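Local coordinates for protein TetR-family transcriptional regulator (Streptomyces coelicolor A3, PDB 2QIB) that probably binds DNA through a helix-turn-helix motif and regulates transcription, as other members of the TetR family do, at residues L84-F96 / A176-A188. Numbering follows the deposited sequence.
Sequences LGARLLRVMGRYF and AELETQLVHDFAA
F96 and E179 lie alongside each other, pointing opposite ways, the ring and carboxylate planes 52° apart. CG of E179 rests 3.6 Å from CD1 of F96, while its chain, extended beyond CG, carries OE2 to 3.5 Å from CB of F96 and sets the carboxylate against CA of G93. The acid is thus a knob among L89, M92, G93 and F96; a water donates to its OE1 and to the carbonyl O of L89, and OE2 forms a salt bridge with R175. L182 brings CD1 to the edge of the F96 ring, 3.8 Å from CE1, and CB of L178 meets CZ of F96. With an alanine here instead of F96, CG of E179 is likely to lose its ring contact and L182 CD1 its neighbour. The bent chain of M92, a selenomethionine, crosses L182 at about a right angle, SE of M92 4.0 Å from CD1 of L182. One turn on, V183 is a second knob, among G85, L88, L89 and M92: CG1, anti to the backbone N (chi1 177°), packs against the G85 backbone, and CG2 against L88 and L89. The axes of segments 84-96 and 176-188 approach to 9.1 Å at 137°, a roughly antiparallel knobs-into-holes packing within the all-helical TetR C-terminal domain.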
ATOM      1  N   LEU A  84     -20.137   7.010 -11.664  1.00 17.65           N
ATOM      2  CA  LEU A  84     -18.735   7.151 -11.242  1.00 19.47           C
ATOM      3  C   LEU A  84     -17.978   5.834 -11.309  1.00 18.06           C
ATOM      4  O   LEU A  84     -16.804   5.818 -11.660  1.00 16.83           O
ATOM      5  CB  LEU A  84     -18.643   7.765  -9.848  1.00 19.17           C
ATOM      6  CG  LEU A  84     -18.677   9.294  -9.834  1.00 22.23           C
ATOM      7  CD1 LEU A  84     -20.069   9.811 -10.178  1.00 26.17           C
ATOM      8  CD2 LEU A  84     -18.173   9.873  -8.505  1.00 22.77           C
ATOM      9  N   GLY A  85     -18.652   4.736 -10.971  1.00 17.41           N
ATOM     10  CA  GLY A  85     -17.995   3.420 -10.962  1.00 17.67           C
ATOM     11  C   GLY A  85     -17.410   3.096 -12.328  1.00 17.38           C
ATOM     12  O   GLY A  85     -16.262   2.651 -12.435  1.00 16.23           O
ATOM     13  N   ALA A  86     -18.197   3.342 -13.382  1.00 17.85           N
ATOM     14  CA  ALA A  86     -17.730   3.087 -14.746  1.00 17.99           C
ATOM     15  C   ALA A  86     -16.522   3.946 -15.140  1.00 17.49           C
ATOM     16  O   ALA A  86     -15.661   3.479 -15.889  1.00 17.93           O
ATOM     17  CB  ALA A  86     -18.898   3.298 -15.760  1.00 18.39           C
ATOM     18  N   ARG A  87     -16.482   5.191 -14.677  1.00 16.59           N
ATOM     19  CA  ARG A  87     -15.330   6.066 -14.925  1.00 16.42           C
ATOM     20  C   ARG A  87     -14.099   5.437 -14.291  1.00 15.62           C
ATOM     21  O   ARG A  87     -13.026   5.339 -14.913  1.00 15.16           O
ATOM     22  CB  ARG A  87     -15.535   7.413 -14.249  1.00 16.88           C
ATOM     23  CG  ARG A  87     -16.862   8.132 -14.618  1.00 18.62           C
ATOM     24  CD  ARG A  87     -16.893   9.506 -13.974  1.00 18.68           C
ATOM     25  NE  ARG A  87     -18.255  10.041 -13.959  1.00 19.60           N
ATOM     26  CZ  ARG A  87     -18.582  11.182 -13.361  1.00 20.03           C
ATOM     27  NH1 ARG A  87     -17.653  11.914 -12.754  1.00 19.54           N
ATOM     28  NH2 ARG A  87     -19.841  11.605 -13.399  1.00 20.43           N
ATOM     29  N   LEU A  88     -14.232   5.059 -13.019  1.00 14.82           N
ATOM     30  CA  LEU A  88     -13.088   4.427 -12.337  1.00 15.18           C
ATOM     31  C   LEU A  88     -12.653   3.126 -13.029  1.00 15.12           C
ATOM     32  O   LEU A  88     -11.440   2.868 -13.164  1.00 14.96           O
ATOM     33  CB  LEU A  88     -13.401   4.199 -10.857  1.00 15.03           C
ATOM     34  CG  LEU A  88     -12.245   3.624 -10.013  1.00 14.99           C
ATOM     35  CD1 LEU A  88     -11.012   4.541 -10.038  1.00 16.73           C
ATOM     36  CD2 LEU A  88     -12.741   3.472  -8.570  1.00 16.37           C
ATOM     37  N   LEU A  89     -13.612   2.315 -13.477  1.00 14.99           N
ATOM     38  CA  LEU A  89     -13.269   1.076 -14.176  1.00 16.14           C
ATOM     39  C   LEU A  89     -12.449   1.382 -15.424  1.00 16.23           C
ATOM     40  O   LEU A  89     -11.470   0.686 -15.706  1.00 15.61           O
ATOM     41  CB  LEU A  89     -14.526   0.261 -14.536  1.00 16.59           C
ATOM     42  CG  LEU A  89     -14.228  -1.119 -15.129  1.00 17.28           C
ATOM     43  CD1 LEU A  89     -13.348  -1.976 -14.184  1.00 20.21           C
ATOM     44  CD2 LEU A  89     -15.544  -1.837 -15.500  1.00 19.71           C
ATOM     45  N   ARG A  90     -12.824   2.432 -16.159  1.00 15.61           N
ATOM     46  CA  ARG A  90     -12.053   2.799 -17.365  1.00 15.58           C
ATOM     47  C   ARG A  90     -10.608   3.169 -17.029  1.00 15.50           C
ATOM     48  O   ARG A  90      -9.640   2.736 -17.697  1.00 16.41           O
ATOM     49  CB  ARG A  90     -12.751   3.922 -18.142  1.00 15.01           C
ATOM     50  CG  ARG A  90     -13.963   3.352 -18.879  1.00 17.56           C
ATOM     51  CD  ARG A  90     -14.612   4.387 -19.811  1.00 19.31           C
ATOM     52  NE  ARG A  90     -15.298   5.444 -19.075  1.00 18.33           N
ATOM     53  CZ  ARG A  90     -16.566   5.398 -18.665  1.00 19.95           C
ATOM     54  NH1 ARG A  90     -17.323   4.314 -18.872  1.00 21.23           N
ATOM     55  NH2 ARG A  90     -17.060   6.438 -18.011  1.00 19.79           N
ATOM     56  N   VAL A  91     -10.458   3.969 -15.966  1.00 14.94           N
ATOM     57  CA  VAL A  91      -9.108   4.321 -15.524  1.00 15.07           C
ATOM     58  C   VAL A  91      -8.359   3.046 -15.058  1.00 15.08           C
ATOM     59  O   VAL A  91      -7.165   2.871 -15.339  1.00 15.23           O
ATOM     60  CB  VAL A  91      -9.131   5.330 -14.366  1.00 14.76           C
ATOM     61  CG1 VAL A  91      -7.681   5.603 -13.886  1.00 14.60           C
ATOM     62  CG2 VAL A  91      -9.809   6.625 -14.806  1.00 14.99           C
HETATM   63  N   MSE A  92      -9.028   2.164 -14.320  1.00 15.65           N
HETATM   64  CA  MSE A  92      -8.356   0.904 -13.905  1.00 16.11           C
HETATM   65  C   MSE A  92      -7.835   0.083 -15.107  1.00 16.02           C
HETATM   66  O   MSE A  92      -6.779  -0.524 -15.025  1.00 16.42           O
HETATM   67  CB  MSE A  92      -9.266   0.031 -13.038  1.00 16.98           C
HETATM   68  CG  MSE A  92      -9.612   0.618 -11.660  1.00 16.91           C
HETATM   69 SE   MSE A  92      -7.992   0.810 -10.573  1.00 25.91          SE
HETATM   70  CE  MSE A  92      -7.474   2.642 -11.081  1.00 20.48           C
ATOM     71  N   GLY A  93      -8.573   0.076 -16.220  1.00 16.35           N
ATOM     72  CA  GLY A  93      -8.086  -0.605 -17.452  1.00 16.32           C
ATOM     73  C   GLY A  93      -6.766  -0.022 -17.911  1.00 16.80           C
ATOM     74  O   GLY A  93      -5.823  -0.756 -18.243  1.00 15.96           O
ATOM     75  N   ARG A  94      -6.709   1.303 -17.967  1.00 16.10           N
ATOM     76  CA  ARG A  94      -5.479   1.996 -18.388  1.00 16.56           C
ATOM     77  C   ARG A  94      -4.331   1.791 -17.374  1.00 16.72           C
ATOM     78  O   ARG A  94      -3.159   1.628 -17.765  1.00 16.29           O
ATOM     79  CB  ARG A  94      -5.764   3.475 -18.597  1.00 16.42           C
ATOM     80  CG  ARG A  94      -6.732   3.724 -19.812  1.00 17.51           C
ATOM     81  CD  ARG A  94      -6.653   5.176 -20.298  1.00 19.77           C
ATOM     82  NE  ARG A  94      -7.179   6.119 -19.314  1.00 18.98           N
ATOM     83  CZ  ARG A  94      -8.466   6.450 -19.164  1.00 19.78           C
ATOM     84  NH1 ARG A  94      -9.447   5.879 -19.893  1.00 20.29           N
ATOM     85  NH2 ARG A  94      -8.782   7.345 -18.251  1.00 19.30           N
ATOM     86  N   TYR A  95      -4.691   1.768 -16.089  1.00 15.59           N
ATOM     87  CA  TYR A  95      -3.736   1.528 -15.026  1.00 16.95           C
ATOM     88  C   TYR A  95      -3.107   0.143 -15.160  1.00 15.97           C
ATOM     89  O   TYR A  95      -1.881   0.021 -15.201  1.00 16.64           O
ATOM     90  CB  TYR A  95      -4.415   1.733 -13.666  1.00 16.18           C
ATOM     91  CG  TYR A  95      -3.580   1.294 -12.467  1.00 15.71           C
ATOM     92  CD1 TYR A  95      -2.287   1.802 -12.251  1.00 17.83           C
ATOM     93  CD2 TYR A  95      -4.102   0.392 -11.527  1.00 16.07           C
ATOM     94  CE1 TYR A  95      -1.543   1.427 -11.094  1.00 16.48           C
ATOM     95  CE2 TYR A  95      -3.376   0.016 -10.377  1.00 13.93           C
ATOM     96  CZ  TYR A  95      -2.094   0.522 -10.176  1.00 16.49           C
ATOM     97  OH  TYR A  95      -1.353   0.185  -9.070  1.00 17.93           O
ATOM     98  N   PHE A  96      -3.925  -0.898 -15.342  1.00 16.16           N
ATOM     99  CA  PHE A  96      -3.367  -2.231 -15.551  1.00 15.92           C
ATOM    100  C   PHE A  96      -2.602  -2.382 -16.869  1.00 16.13           C
ATOM    101  O   PHE A  96      -1.613  -3.126 -16.933  1.00 15.95           O
ATOM    102  CB  PHE A  96      -4.445  -3.308 -15.376  1.00 16.76           C
ATOM    103  CG  PHE A  96      -4.646  -3.690 -13.900  1.00 16.86           C
ATOM    104  CD1 PHE A  96      -5.378  -2.868 -13.049  1.00 19.16           C
ATOM    105  CD2 PHE A  96      -4.080  -4.839 -13.399  1.00 17.48           C
ATOM    106  CE1 PHE A  96      -5.548  -3.198 -11.701  1.00 18.51           C
ATOM    107  CE2 PHE A  96      -4.232  -5.200 -12.026  1.00 19.83           C
ATOM    108  CZ  PHE A  96      -4.979  -4.381 -11.192  1.00 17.16           C
ATOM    109  N   ALA A 176      -8.954  -8.422 -15.472  1.00 16.32           N
ATOM    110  CA  ALA A 176     -10.327  -7.883 -15.530  1.00 17.42           C
ATOM    111  C   ALA A 176     -11.006  -8.049 -14.177  1.00 16.97           C
ATOM    112  O   ALA A 176     -11.782  -7.169 -13.751  1.00 17.38           O
ATOM    113  CB  ALA A 176     -11.151  -8.557 -16.635  1.00 18.17           C
ATOM    114  N   GLU A 177     -10.799  -9.199 -13.539  1.00 16.33           N
ATOM    115  CA  GLU A 177     -11.354  -9.436 -12.199  1.00 16.54           C
ATOM    116  C   GLU A 177     -10.817  -8.412 -11.194  1.00 16.54           C
ATOM    117  O   GLU A 177     -11.570  -7.866 -10.373  1.00 16.15           O
ATOM    118  CB  GLU A 177     -11.057 -10.854 -11.733  1.00 16.93           C
ATOM    119  CG  GLU A 177     -11.573 -11.131 -10.346  1.00 18.71           C
ATOM    120  CD  GLU A 177     -11.437 -12.590  -9.959  1.00 22.41           C
ATOM    121  OE1 GLU A 177     -11.407 -13.459 -10.873  1.00 23.54           O
ATOM    122  OE2 GLU A 177     -11.375 -12.876  -8.742  1.00 21.10           O
ATOM    123  N   LEU A 178      -9.519  -8.134 -11.277  1.00 15.23           N
ATOM    124  CA  LEU A 178      -8.881  -7.206 -10.303  1.00 15.05           C
ATOM    125  C   LEU A 178      -9.311  -5.741 -10.506  1.00 16.08           C
ATOM    126  O   LEU A 178      -9.417  -4.963  -9.539  1.00 16.69           O
ATOM    127  CB  LEU A 178      -7.377  -7.380 -10.314  1.00 16.06           C
ATOM    128  CG  LEU A 178      -6.963  -8.764  -9.746  1.00 13.24           C
ATOM    129  CD1 LEU A 178      -5.414  -8.857  -9.741  1.00 16.37           C
ATOM    130  CD2 LEU A 178      -7.523  -9.172  -8.350  1.00 19.37           C
ATOM    131  N   GLU A 179      -9.497  -5.369 -11.771  1.00 15.03           N
ATOM    132  CA  GLU A 179      -9.958  -4.027 -12.109  1.00 16.00           C
ATOM    133  C   GLU A 179     -11.338  -3.827 -11.479  1.00 15.47           C
ATOM    134  O   GLU A 179     -11.530  -2.832 -10.754  1.00 16.22           O
ATOM    135  CB  GLU A 179     -10.024  -3.840 -13.635  1.00 15.39           C
ATOM    136  CG  GLU A 179      -8.620  -3.787 -14.273  1.00 18.63           C
ATOM    137  CD  GLU A 179      -8.689  -3.949 -15.764  1.00 22.90           C
ATOM    138  OE1 GLU A 179      -9.780  -3.823 -16.336  1.00 25.65           O
ATOM    139  OE2 GLU A 179      -7.656  -4.232 -16.356  1.00 24.61           O
ATOM    140  N   THR A 180     -12.272  -4.775 -11.705  1.00 15.97           N
ATOM    141  CA  THR A 180     -13.620  -4.694 -11.102  1.00 15.48           C
ATOM    142  C   THR A 180     -13.537  -4.744  -9.586  1.00 14.11           C
ATOM    143  O   THR A 180     -14.233  -3.994  -8.871  1.00 14.45           O
ATOM    144  CB  THR A 180     -14.520  -5.815 -11.661  1.00 15.91           C
ATOM    145  OG1 THR A 180     -14.820  -5.450 -13.025  1.00 21.12           O
ATOM    146  CG2 THR A 180     -15.814  -5.903 -10.880  1.00 20.14           C
ATOM    147  N   GLN A 181     -12.685  -5.633  -9.092  1.00 13.48           N
ATOM    148  CA  GLN A 181     -12.468  -5.730  -7.641  1.00 14.48           C
ATOM    149  C   GLN A 181     -12.043  -4.412  -7.015  1.00 14.14           C
ATOM    150  O   GLN A 181     -12.594  -4.033  -5.970  1.00 14.39           O
ATOM    151  CB  GLN A 181     -11.422  -6.791  -7.364  1.00 14.90           C
ATOM    152  CG  GLN A 181     -11.179  -7.040  -5.823  1.00 17.12           C
ATOM    153  CD  GLN A 181     -10.595  -8.391  -5.575  1.00 16.34           C
ATOM    154  OE1 GLN A 181     -11.297  -9.395  -5.720  1.00 18.97           O
ATOM    155  NE2 GLN A 181      -9.335  -8.440  -5.123  1.00 18.25           N
ATOM    156  N   LEU A 182     -11.111  -3.701  -7.642  1.00 13.43           N
ATOM    157  CA  LEU A 182     -10.646  -2.419  -7.085  1.00 14.74           C
ATOM    158  C   LEU A 182     -11.770  -1.351  -7.072  1.00 13.94           C
ATOM    159  O   LEU A 182     -11.850  -0.539  -6.120  1.00 14.70           O
ATOM    160  CB  LEU A 182      -9.435  -1.894  -7.854  1.00 12.88           C
ATOM    161  CG  LEU A 182      -8.167  -2.622  -7.383  1.00 15.22           C
ATOM    162  CD1 LEU A 182      -7.039  -2.353  -8.357  1.00 15.42           C
ATOM    163  CD2 LEU A 182      -7.724  -2.265  -5.912  1.00 17.02           C
ATOM    164  N   VAL A 183     -12.627  -1.375  -8.096  1.00 14.03           N
ATOM    165  CA  VAL A 183     -13.785  -0.478  -8.128  1.00 14.21           C
ATOM    166  C   VAL A 183     -14.756  -0.805  -6.983  1.00 15.18           C
ATOM    167  O   VAL A 183     -15.154   0.102  -6.215  1.00 15.06           O
ATOM    168  CB  VAL A 183     -14.508  -0.509  -9.500  1.00 14.95           C
ATOM    169  CG1 VAL A 183     -15.764   0.407  -9.456  1.00 15.85           C
ATOM    170  CG2 VAL A 183     -13.519  -0.060 -10.566  1.00 17.20           C
ATOM    171  N   HIS A 184     -15.101  -2.089  -6.827  1.00 14.03           N
ATOM    172  CA  HIS A 184     -15.932  -2.493  -5.698  1.00 15.10           C
ATOM    173  C   HIS A 184     -15.269  -2.189  -4.353  1.00 15.24           C
ATOM    174  O   HIS A 184     -15.944  -1.743  -3.430  1.00 14.40           O
ATOM    175  CB  HIS A 184     -16.211  -3.971  -5.770  1.00 16.15           C
ATOM    176  CG  HIS A 184     -17.142  -4.345  -6.883  1.00 17.06           C
ATOM    177  ND1 HIS A 184     -18.236  -3.573  -7.231  1.00 20.68           N
ATOM    178  CD2 HIS A 184     -17.179  -5.440  -7.680  1.00 21.43           C
ATOM    179  CE1 HIS A 184     -18.904  -4.181  -8.198  1.00 24.87           C
ATOM    180  NE2 HIS A 184     -18.272  -5.304  -8.506  1.00 20.99           N
ATOM    181  N   ASP A 185     -13.956  -2.416  -4.260  1.00 15.12           N
ATOM    182  CA  ASP A 185     -13.198  -2.112  -3.029  1.00 14.83           C
ATOM    183  C   ASP A 185     -13.355  -0.646  -2.636  1.00 15.76           C
ATOM    184  O   ASP A 185     -13.500  -0.348  -1.476  1.00 15.84           O
ATOM    185  CB  ASP A 185     -11.718  -2.385  -3.217  1.00 14.27           C
ATOM    186  CG  ASP A 185     -11.394  -3.887  -3.269  1.00 15.08           C
ATOM    187  OD1 ASP A 185     -12.240  -4.694  -2.826  1.00 15.18           O
ATOM    188  OD2 ASP A 185     -10.264  -4.241  -3.736  1.00 15.06           O
ATOM    189  N   PHE A 186     -13.336   0.254  -3.613  1.00 15.71           N
ATOM    190  CA  PHE A 186     -13.452   1.680  -3.332  1.00 16.45           C
ATOM    191  C   PHE A 186     -14.823   1.934  -2.677  1.00 16.00           C
ATOM    192  O   PHE A 186     -14.908   2.590  -1.650  1.00 15.76           O
ATOM    193  CB  PHE A 186     -13.293   2.496  -4.648  1.00 17.22           C
ATOM    194  CG  PHE A 186     -13.128   4.002  -4.417  1.00 18.89           C
ATOM    195  CD1 PHE A 186     -11.885   4.607  -4.520  1.00 26.03           C
ATOM    196  CD2 PHE A 186     -14.255   4.791  -4.151  1.00 22.64           C
ATOM    197  CE1 PHE A 186     -11.717   6.006  -4.280  1.00 25.71           C
ATOM    198  CE2 PHE A 186     -14.129   6.176  -3.922  1.00 23.83           C
ATOM    199  CZ  PHE A 186     -12.855   6.783  -3.989  1.00 24.88           C
ATOM    200  N   ALA A 187     -15.901   1.445  -3.305  1.00 15.93           N
ATOM    201  CA  ALA A 187     -17.268   1.605  -2.734  1.00 16.08           C
ATOM    202  C   ALA A 187     -17.319   1.037  -1.307  1.00 16.93           C
ATOM    203  O   ALA A 187     -17.856   1.662  -0.356  1.00 16.72           O
ATOM    204  CB  ALA A 187     -18.277   0.896  -3.641  1.00 17.65           C
ATOM    205  N   ALA A 188     -16.754  -0.153  -1.146  1.00 16.36           N
ATOM    206  CA  ALA A 188     -16.829  -0.824   0.152  1.00 17.44           C
ATOM    207  C   ALA A 188     -16.045  -0.101   1.253  1.00 18.04           C
ATOM    208  O   ALA A 188     -16.562   0.048   2.365  1.00 17.43           O
ATOM    209  CB  ALA A 188     -16.417  -2.303   0.029  1.00 18.18           C
TER
HETATM  210  O   HOH W   1     -11.339  -1.683 -17.440  1.00 34.60           O